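Local coordinates for centrosomal protein of 104 kDa (PDB 5LPH) that is required for cilium formation and for structural integrity at the ciliary tip, and contains a tubulin-binding TOG domain built of HEAT-type helical repeats, at residues A[201-206]-A[215-220]; A[224-229]-A[242-247]; A[265-268]-A[272-275]. One frame throughout, in Å; residues are numbered along the deposited sequence.

Contact 1: A[201-206]-A[215-220]; sequences GLLARL and SGFTID
Leu203, on helix 193-210, brings CD1 obliquely to the ring of Phe217 at CE1, Phe217 being a residue of the loop that leads into helix 219-229. The first torsion puts its CG anti to the backbone N (chi1 176°), which carries the end of the side chain nearer to the loop than its CB bond alone would. Leu203 CD1 then lies 3.3 Å from Phe217 CE1, a tight methyl-to-ring approach, and 3.8 Å from Phe217 CZ. One turn further on, Leu206 meets the ring at CE2, largely through its backbone: Phe217 CE2 is 3.7 Å from Leu206 C, while Leu206 CB stays 4.1 Å from Phe217 CE2. The ring thus lies against one turn of the helix, touching Leu203 and Leu206. Its own loop is shaped by an ST turn, in which the backbone N of Phe217 donates to Ser215 OG at 3.0 Å; Thr218 next caps the start of helix 219-229. Val184 touches both Leu203 and Phe217, and Pro180 and Val222 also touch the Phe217 side chain. Replacing Phe217 by an alanine is likely to leave the Leu203 methyl without its aromatic partner and open a gap between helix and loop. With no hydrogen bond across it, this buried contact rests on apolar fit, joining the loop at the start of the second HEAT repeat to the preceding helix.

Contact 2: A[224-229]-A[242-247]; sequences KFSVSA and VRIILD
Segments 224-229 and 242-247 come nearest at Ser226 CA and Ile245 CA, 6.8 Å apart, an approach consistent with the small serine side chain at the interface. The CB bonds of Ser226, Ile244 and Ile245 all point toward the opposing helix. Ser226 divides its side chain between the two isoleucines. Its CB rests 3.8 Å from Ile245 CG1, with Ile245 CD1 slightly further along the same branch, while its OG lies 3.5 Å from Ile244 CG2. That methyl branch of Ile244 is the one anti to the backbone N, whereas Ile245 uses its longer CG1 arm. The Ser226 hydroxyl stands beside its own backbone N (chi1 -62°), where it hydrogen-bonds to the carbonyl O of Val222, one turn back in its own helix. A buried polar atom is thereby satisfied within the helix, and toward Ile244 it offers only van der Waals contact. The pair belongs to the second HEAT repeat, whose two helices are packed together here as a helical hairpin. Phe225, beside this interface, packs on Gln199 and Met200 of helix 193-210, whereas Val227 reaches Tyr273 of helix 271-283. Ile245 also packs on Ile276 and Phe280 of that last helix, so the hairpin lies between the helix before it and the helix after it.

Contact 3: A[265-268]-A[272-275]; sequences SNTR and LYKT
A local surface contact of apolar groups and backbone carbonyls folds residues 265-268 of the loop before helix 271-283 against the first turn of that helix, the last of the modelled chain. These residues have helical backbone angles but lack the regular hydrogen bonds, and Arg268 CA comes 4.5 Å from Lys274 CA. Thr267 faces Tyr273 at the base of the tyrosine side chain: Thr267 O is 4.0 Å from Tyr273 CB, and Thr267 CG2 lies 4.2 Å from that CB. Beyond CB the tyrosine leads away from residues 265-268 and packs on Leu230 and, earlier in the same loop, Leu260 and Pro261. Arg268 O approaches Lys274 CB at 3.7 Å, and Arg268 CB stands 4.4 Å from Lys274 CB. With chi1 at 164°, the Lys274 chain swings its CG to the far side of CB from the backbone N and then runs extended away from 265-268. The polar ends of Thr267 and Arg268 are held by earlier residues of the loop, Thr267 OG1 by Pro262 O in a hydrogen bond and Arg268 NH2 by Asp263 OD1 in a salt bridge. No hydrogen bond crosses the contact, leaving van der Waals contact to join loop and helix.

The three contacts follow one another along the chain, and all lie on the same side of its centre, in the C-terminal part of the TOG domain. Contacts 1 and 2 share helix 219-229 and have centres about 11 Å apart; they touch where Leu203 CD2 meets Phe225 CD2 at 3.2 Å. Contact 3 lies about 15 Å from contact 2, centre to centre, and meets it through Val242 with Leu272 and Thr275. Contacts 1 and 3 do not touch, their centres being about 25 Å apart. Helices 193-210, 219-229, 235-252 and 271-283 are thus joined in succession, as in the stacked helices of a HEAT-repeat solenoid.

Contact 1: A[201-206]-A[215-220]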
loop_
_atom_site.group_PDB
_atom_site.type_symbol
_atom_site.label_atom_id
_atom_site.label_comp_id
_atom_site.label_asym_id
_atom_site.label_seq_id
_atom_site.Cartn_x
_atom_site.Cartn_y
_atom_site.Cartn_z
ATOM N N GLY A 201 9.617 5.598 5.272
ATOM C CA GLY A 201 10.145 6.046 3.988
ATOM C C GLY A 201 9.058 6.479 3.022
ATOM O O GLY A 201 9.171 7.525 2.391
ATOM N N LEU A 202 8.010 5.666 2.909
ATOM C CA LEU A 202 6.858 5.989 2.058
ATOM C C LEU A 202 6.105 7.228 2.536
ATOM O O LEU A 202 5.687 8.046 1.718
ATOM C CB LEU A 202 5.879 4.814 1.981
ATOM C CG LEU A 202 6.285 3.675 1.051
ATOM C CD1 LEU A 202 5.498 2.410 1.372
ATOM C CD2 LEU A 202 6.084 4.080 -0.399
ATOM N N LEU A 203 5.935 7.350 3.854
ATOM C CA LEU A 203 5.287 8.508 4.453
ATOM C C LEU A 203 6.041 9.786 4.102
ATOM O O LEU A 203 5.450 10.714 3.550
ATOM C CB LEU A 203 5.188 8.349 5.971
ATOM C CG LEU A 203 4.618 9.512 6.792
ATOM C CD1 LEU A 203 3.270 9.967 6.268
ATOM C CD2 LEU A 203 4.493 9.086 8.242
ATOM N N ALA A 204 7.342 9.815 4.388
ATOM C CA ALA A 204 8.169 10.987 4.087
ATOM C C ALA A 204 8.158 11.360 2.603
ATOM O O ALA A 204 8.012 12.538 2.268
ATOM C CB ALA A 204 9.598 10.791 4.581
ATOM N N ARG A 205 8.296 10.374 1.718
ATOM C CA ARG A 205 8.351 10.652 0.270
ATOM C C ARG A 205 7.014 11.140 -0.290
ATOM O O ARG A 205 6.994 12.073 -1.087
ATOM C CB ARG A 205 8.862 9.441 -0.532
ATOM C CG ARG A 205 10.357 9.172 -0.370
ATOM C CD ARG A 205 10.892 8.183 -1.405
ATOM N NE ARG A 205 10.225 6.877 -1.358
ATOM C CZ ARG A 205 10.473 5.902 -0.474
ATOM N NH1 ARG A 205 11.392 6.036 0.488
ATOM N NH2 ARG A 205 9.786 4.765 -0.552
ATOM N N LEU A 206 5.911 10.521 0.131
ATOM C CA LEU A 206 4.576 10.910 -0.354
ATOM C C LEU A 206 4.030 12.185 0.293
ATOM O O LEU A 206 3.297 12.931 -0.356
ATOM C CB LEU A 206 3.565 9.771 -0.199
ATOM C CG LEU A 206 3.665 8.695 -1.278
ATOM C CD1 LEU A 206 2.856 7.477 -0.867
ATOM C CD2 LEU A 206 3.208 9.215 -2.637
ATOM N N SER A 215 -4.761 15.915 0.022
ATOM C CA SER A 215 -4.081 14.625 -0.107
ATOM C C SER A 215 -4.663 13.494 0.747
ATOM O O SER A 215 -4.719 12.351 0.295
ATOM C CB SER A 215 -2.612 14.787 0.273
ATOM O OG SER A 215 -2.478 15.059 1.659
ATOM N N GLY A 216 -5.058 13.812 1.983
ATOM C CA GLY A 216 -5.402 12.802 2.989
ATOM C C GLY A 216 -4.457 12.844 4.174
ATOM O O GLY A 216 -4.807 12.384 5.255
ATOM N N PHE A 217 -3.250 13.373 3.967
ATOM C CA PHE A 217 -2.362 13.738 5.070
ATOM C C PHE A 217 -2.840 15.034 5.721
ATOM O O PHE A 217 -3.192 16.000 5.029
ATOM C CB PHE A 217 -0.930 13.981 4.589
ATOM C CG PHE A 217 -0.231 12.754 4.098
ATOM C CD1 PHE A 217 -0.051 11.656 4.932
ATOM C CD2 PHE A 217 0.293 12.711 2.810
ATOM C CE1 PHE A 217 0.611 10.529 4.484
ATOM C CE2 PHE A 217 0.959 11.586 2.356
ATOM C CZ PHE A 217 1.118 10.494 3.195
ATOM N N THR A 218 -2.803 15.052 7.050
ATOM C CA THR A 218 -3.110 16.241 7.842
ATOM C C THR A 218 -2.023 16.395 8.915
ATOM O O THR A 218 -1.405 15.417 9.330
ATOM C CB THR A 218 -4.507 16.129 8.501
ATOM O OG1 THR A 218 -4.509 15.066 9.463
ATOM C CG2 THR A 218 -5.598 15.860 7.459
ATOM N N ILE A 219 -1.771 17.623 9.356
ATOM C CA ILE A 219 -0.892 17.876 10.503
ATOM C C ILE A 219 -1.310 16.934 11.642
ATOM O O ILE A 219 -0.459 16.358 12.301
ATOM C CB ILE A 219 -0.961 19.358 10.954
ATOM C CG1 ILE A 219 -0.291 20.289 9.923
ATOM C CG2 ILE A 219 -0.268 19.547 12.296
ATOM C CD1 ILE A 219 -0.751 21.733 10.008
ATOM N N ASP A 220 -2.620 16.759 11.833
ATOM C CA ASP A 220 -3.159 15.892 12.886
ATOM C C ASP A 220 -2.686 14.431 12.797
ATOM O O ASP A 220 -2.032 13.953 13.717
ATOM C CB ASP A 220 -4.697 15.967 12.928
ATOM C CG ASP A 220 -5.279 15.344 14.185
ATOM O OD1 ASP A 220 -4.941 15.802 15.290
ATOM O OD2 ASP A 220 -6.075 14.394 14.075
#

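Contact 2: A[224-229]-A[242-247]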
loop_
_atom_site.group_PDB
_atom_site.type_symbol
_atom_site.label_atom_id
_atom_site.label_comp_id
_atom_site.label_asym_id
_atom_site.label_seq_id
_atom_site.Cartn_x
_atom_site.Cartn_y
_atom_site.Cartn_z
ATOM N N LYS A 224 0.443 12.790 15.043
ATOM C CA LYS A 224 -0.061 11.663 15.844
ATOM C C LYS A 224 0.786 10.410 15.595
ATOM O O LYS A 224 1.204 9.759 16.544
ATOM C CB LYS A 224 -1.543 11.426 15.501
ATOM C CG LYS A 224 -2.296 10.240 16.108
ATOM C CD LYS A 224 -1.845 9.691 17.438
ATOM C CE LYS A 224 -2.854 8.691 17.995
ATOM N NZ LYS A 224 -2.246 7.790 19.011
ATOM N N PHE A 225 1.054 10.107 14.323
ATOM C CA PHE A 225 1.920 8.974 13.930
ATOM C C PHE A 225 3.373 9.138 14.385
ATOM O O PHE A 225 3.957 8.225 14.983
ATOM C CB PHE A 225 1.872 8.775 12.396
ATOM C CG PHE A 225 2.822 7.722 11.875
ATOM C CD1 PHE A 225 2.503 6.375 11.974
ATOM C CD2 PHE A 225 4.036 8.076 11.276
ATOM C CE1 PHE A 225 3.376 5.402 11.499
ATOM C CE2 PHE A 225 4.910 7.107 10.802
ATOM C CZ PHE A 225 4.579 5.768 10.910
ATOM N N SER A 226 3.947 10.303 14.094
ATOM C CA SER A 226 5.364 10.549 14.384
ATOM C C SER A 226 5.684 10.525 15.879
ATOM O O SER A 226 6.670 9.904 16.296
ATOM C CB SER A 226 5.792 11.887 13.791
ATOM O OG SER A 226 5.658 11.877 12.379
ATOM N N VAL A 227 4.845 11.192 16.677
ATOM C CA VAL A 227 5.013 11.230 18.141
ATOM C C VAL A 227 4.870 9.823 18.746
ATOM O O VAL A 227 5.605 9.467 19.662
ATOM C CB VAL A 227 4.044 12.251 18.814
ATOM C CG1 VAL A 227 4.056 12.131 20.339
ATOM C CG2 VAL A 227 4.396 13.680 18.407
ATOM N N SER A 228 3.928 9.035 18.235
ATOM C CA SER A 228 3.776 7.635 18.653
ATOM C C SER A 228 5.019 6.783 18.339
ATOM O O SER A 228 5.409 5.927 19.132
ATOM C CB SER A 228 2.547 7.015 17.986
ATOM O OG SER A 228 2.316 5.706 18.484
ATOM N N ALA A 229 5.638 7.039 17.186
ATOM C CA ALA A 229 6.861 6.338 16.764
ATOM C C ALA A 229 8.086 6.617 17.652
ATOM O O ALA A 229 9.010 5.791 17.701
ATOM C CB ALA A 229 7.181 6.675 15.319
ATOM N N VAL A 242 12.065 11.694 14.660
ATOM C CA VAL A 242 12.668 12.998 14.953
ATOM C C VAL A 242 12.811 13.799 13.656
ATOM O O VAL A 242 12.364 14.943 13.586
ATOM C CB VAL A 242 14.032 12.847 15.680
ATOM C CG1 VAL A 242 14.803 14.163 15.720
ATOM C CG2 VAL A 242 13.832 12.305 17.093
ATOM N N ARG A 243 13.405 13.181 12.633
ATOM C CA ARG A 243 13.605 13.826 11.321
ATOM C C ARG A 243 12.312 14.326 10.657
ATOM O O ARG A 243 12.313 15.392 10.042
ATOM C CB ARG A 243 14.357 12.890 10.363
ATOM C CG ARG A 243 15.829 12.679 10.713
ATOM C CD ARG A 243 16.451 11.527 9.936
ATOM N NE ARG A 243 16.532 11.811 8.496
ATOM C CZ ARG A 243 16.110 10.985 7.535
ATOM N NH1 ARG A 243 15.580 9.802 7.836
ATOM N NH2 ARG A 243 16.225 11.339 6.258
ATOM N N ILE A 244 11.221 13.568 10.785
ATOM C CA ILE A 244 9.911 13.979 10.237
ATOM C C ILE A 244 9.303 15.138 11.029
ATOM O O ILE A 244 8.750 16.070 10.439
ATOM C CB ILE A 244 8.901 12.810 10.169
ATOM C CG1 ILE A 244 9.415 11.741 9.200
ATOM C CG2 ILE A 244 7.522 13.303 9.720
ATOM C CD1 ILE A 244 8.551 10.503 9.104
ATOM N N ILE A 245 9.412 15.080 12.355
ATOM C CA ILE A 245 8.926 16.165 13.219
ATOM C C ILE A 245 9.640 17.488 12.894
ATOM O O ILE A 245 8.982 18.530 12.802
ATOM C CB ILE A 245 9.064 15.806 14.724
ATOM C CG1 ILE A 245 8.077 14.688 15.085
ATOM C CG2 ILE A 245 8.798 17.018 15.614
ATOM C CD1 ILE A 245 8.452 13.912 16.327
ATOM N N LEU A 246 10.964 17.437 12.707
ATOM C CA LEU A 246 11.744 18.626 12.333
ATOM C C LEU A 246 11.337 19.174 10.956
ATOM O O LEU A 246 11.242 20.388 10.784
ATOM C CB LEU A 246 13.254 18.344 12.371
ATOM C CG LEU A 246 13.895 17.987 13.719
ATOM C CD1 LEU A 246 15.361 17.620 13.531
ATOM C CD2 LEU A 246 13.769 19.117 14.729
ATOM N N ASP A 247 11.094 18.284 9.989
ATOM C CA ASP A 247 10.588 18.684 8.659
ATOM C C ASP A 247 9.214 19.355 8.727
ATOM O O ASP A 247 8.953 20.302 7.983
ATOM C CB ASP A 247 10.525 17.487 7.691
ATOM C CG ASP A 247 11.897 17.076 7.147
ATOM O OD1 ASP A 247 12.894 17.804 7.343
ATOM O OD2 ASP A 247 11.975 16.011 6.497
#

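Contact 3: A[265-268]-A[272-275]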
loop_
_atom_site.group_PDB
_atom_site.type_symbol
_atom_site.label_atom_id
_atom_site.label_comp_id
_atom_site.label_asym_id
_atom_site.label_seq_id
_atom_site.Cartn_x
_atom_site.Cartn_y
_atom_site.Cartn_z
ATOM N N SER A 265 13.297 22.134 30.580
ATOM C CA SER A 265 14.420 21.273 30.958
ATOM C C SER A 265 14.043 19.919 31.587
ATOM O O SER A 265 14.851 18.989 31.558
ATOM C CB SER A 265 15.382 22.033 31.880
ATOM O OG SER A 265 14.713 22.514 33.031
ATOM N N ASN A 266 12.841 19.810 32.160
ATOM C CA ASN A 266 12.320 18.517 32.642
ATOM C C ASN A 266 11.916 17.585 31.491
ATOM O O ASN A 266 12.141 16.372 31.563
ATOM C CB ASN A 266 11.135 18.730 33.594
ATOM C CG ASN A 266 10.717 17.462 34.327
ATOM O OD1 ASN A 266 11.464 16.483 34.406
ATOM N ND2 ASN A 266 9.513 17.484 34.882
ATOM N N THR A 267 11.309 18.152 30.449
ATOM C CA THR A 267 11.001 17.415 29.216
ATOM C C THR A 267 12.280 16.961 28.500
ATOM O O THR A 267 12.343 15.841 27.982
ATOM C CB THR A 267 10.171 18.279 28.239
ATOM O OG1 THR A 267 9.031 18.818 28.919
ATOM C CG2 THR A 267 9.695 17.462 27.047
ATOM N N ARG A 268 13.291 17.833 28.487
ATOM C CA ARG A 268 14.565 17.565 27.799
ATOM C C ARG A 268 15.444 16.466 28.423
ATOM O O ARG A 268 16.452 16.086 27.821
ATOM C CB ARG A 268 15.383 18.859 27.659
ATOM C CG ARG A 268 14.784 19.866 26.691
ATOM C CD ARG A 268 15.746 21.006 26.406
ATOM N NE ARG A 268 15.155 21.997 25.502
ATOM C CZ ARG A 268 15.826 22.961 24.865
ATOM N NH1 ARG A 268 17.146 23.101 25.008
ATOM N NH2 ARG A 268 15.167 23.802 24.067
ATOM N N LEU A 272 15.630 12.199 23.056
ATOM C CA LEU A 272 14.991 12.426 21.752
ATOM C C LEU A 272 14.308 13.787 21.704
ATOM O O LEU A 272 14.431 14.507 20.710
ATOM C CB LEU A 272 13.977 11.320 21.443
ATOM C CG LEU A 272 14.565 9.901 21.377
ATOM C CD1 LEU A 272 13.578 8.865 21.898
ATOM C CD2 LEU A 272 15.041 9.559 19.970
ATOM N N TYR A 273 13.597 14.131 22.778
ATOM C CA TYR A 273 12.955 15.449 22.891
ATOM C C TYR A 273 13.969 16.598 22.995
ATOM O O TYR A 273 13.703 17.698 22.499
ATOM C CB TYR A 273 11.952 15.487 24.058
ATOM C CG TYR A 273 10.674 14.723 23.771
ATOM C CD1 TYR A 273 9.813 15.135 22.756
ATOM C CD2 TYR A 273 10.329 13.580 24.505
ATOM C CE1 TYR A 273 8.648 14.430 22.475
ATOM C CE2 TYR A 273 9.166 12.870 24.235
ATOM C CZ TYR A 273 8.329 13.302 23.218
ATOM O OH TYR A 273 7.175 12.613 22.933
ATOM N N LYS A 274 15.126 16.346 23.613
ATOM C CA LYS A 274 16.232 17.313 23.578
ATOM C C LYS A 274 16.585 17.648 22.127
ATOM O O LYS A 274 16.572 18.818 21.741
ATOM C CB LYS A 274 17.471 16.800 24.337
ATOM C CG LYS A 274 18.763 17.557 24.026
ATOM C CD LYS A 274 19.887 17.238 25.000
ATOM C CE LYS A 274 21.164 17.967 24.604
ATOM N NZ LYS A 274 22.369 17.430 25.294
ATOM N N THR A 275 16.874 16.611 21.338
ATOM C CA THR A 275 17.219 16.760 19.914
ATOM C C THR A 275 16.153 17.534 19.126
ATOM O O THR A 275 16.483 18.372 18.281
ATOM C CB THR A 275 17.424 15.388 19.233
ATOM O OG1 THR A 275 18.203 14.531 20.077
ATOM C CG2 THR A 275 18.124 15.540 17.876
#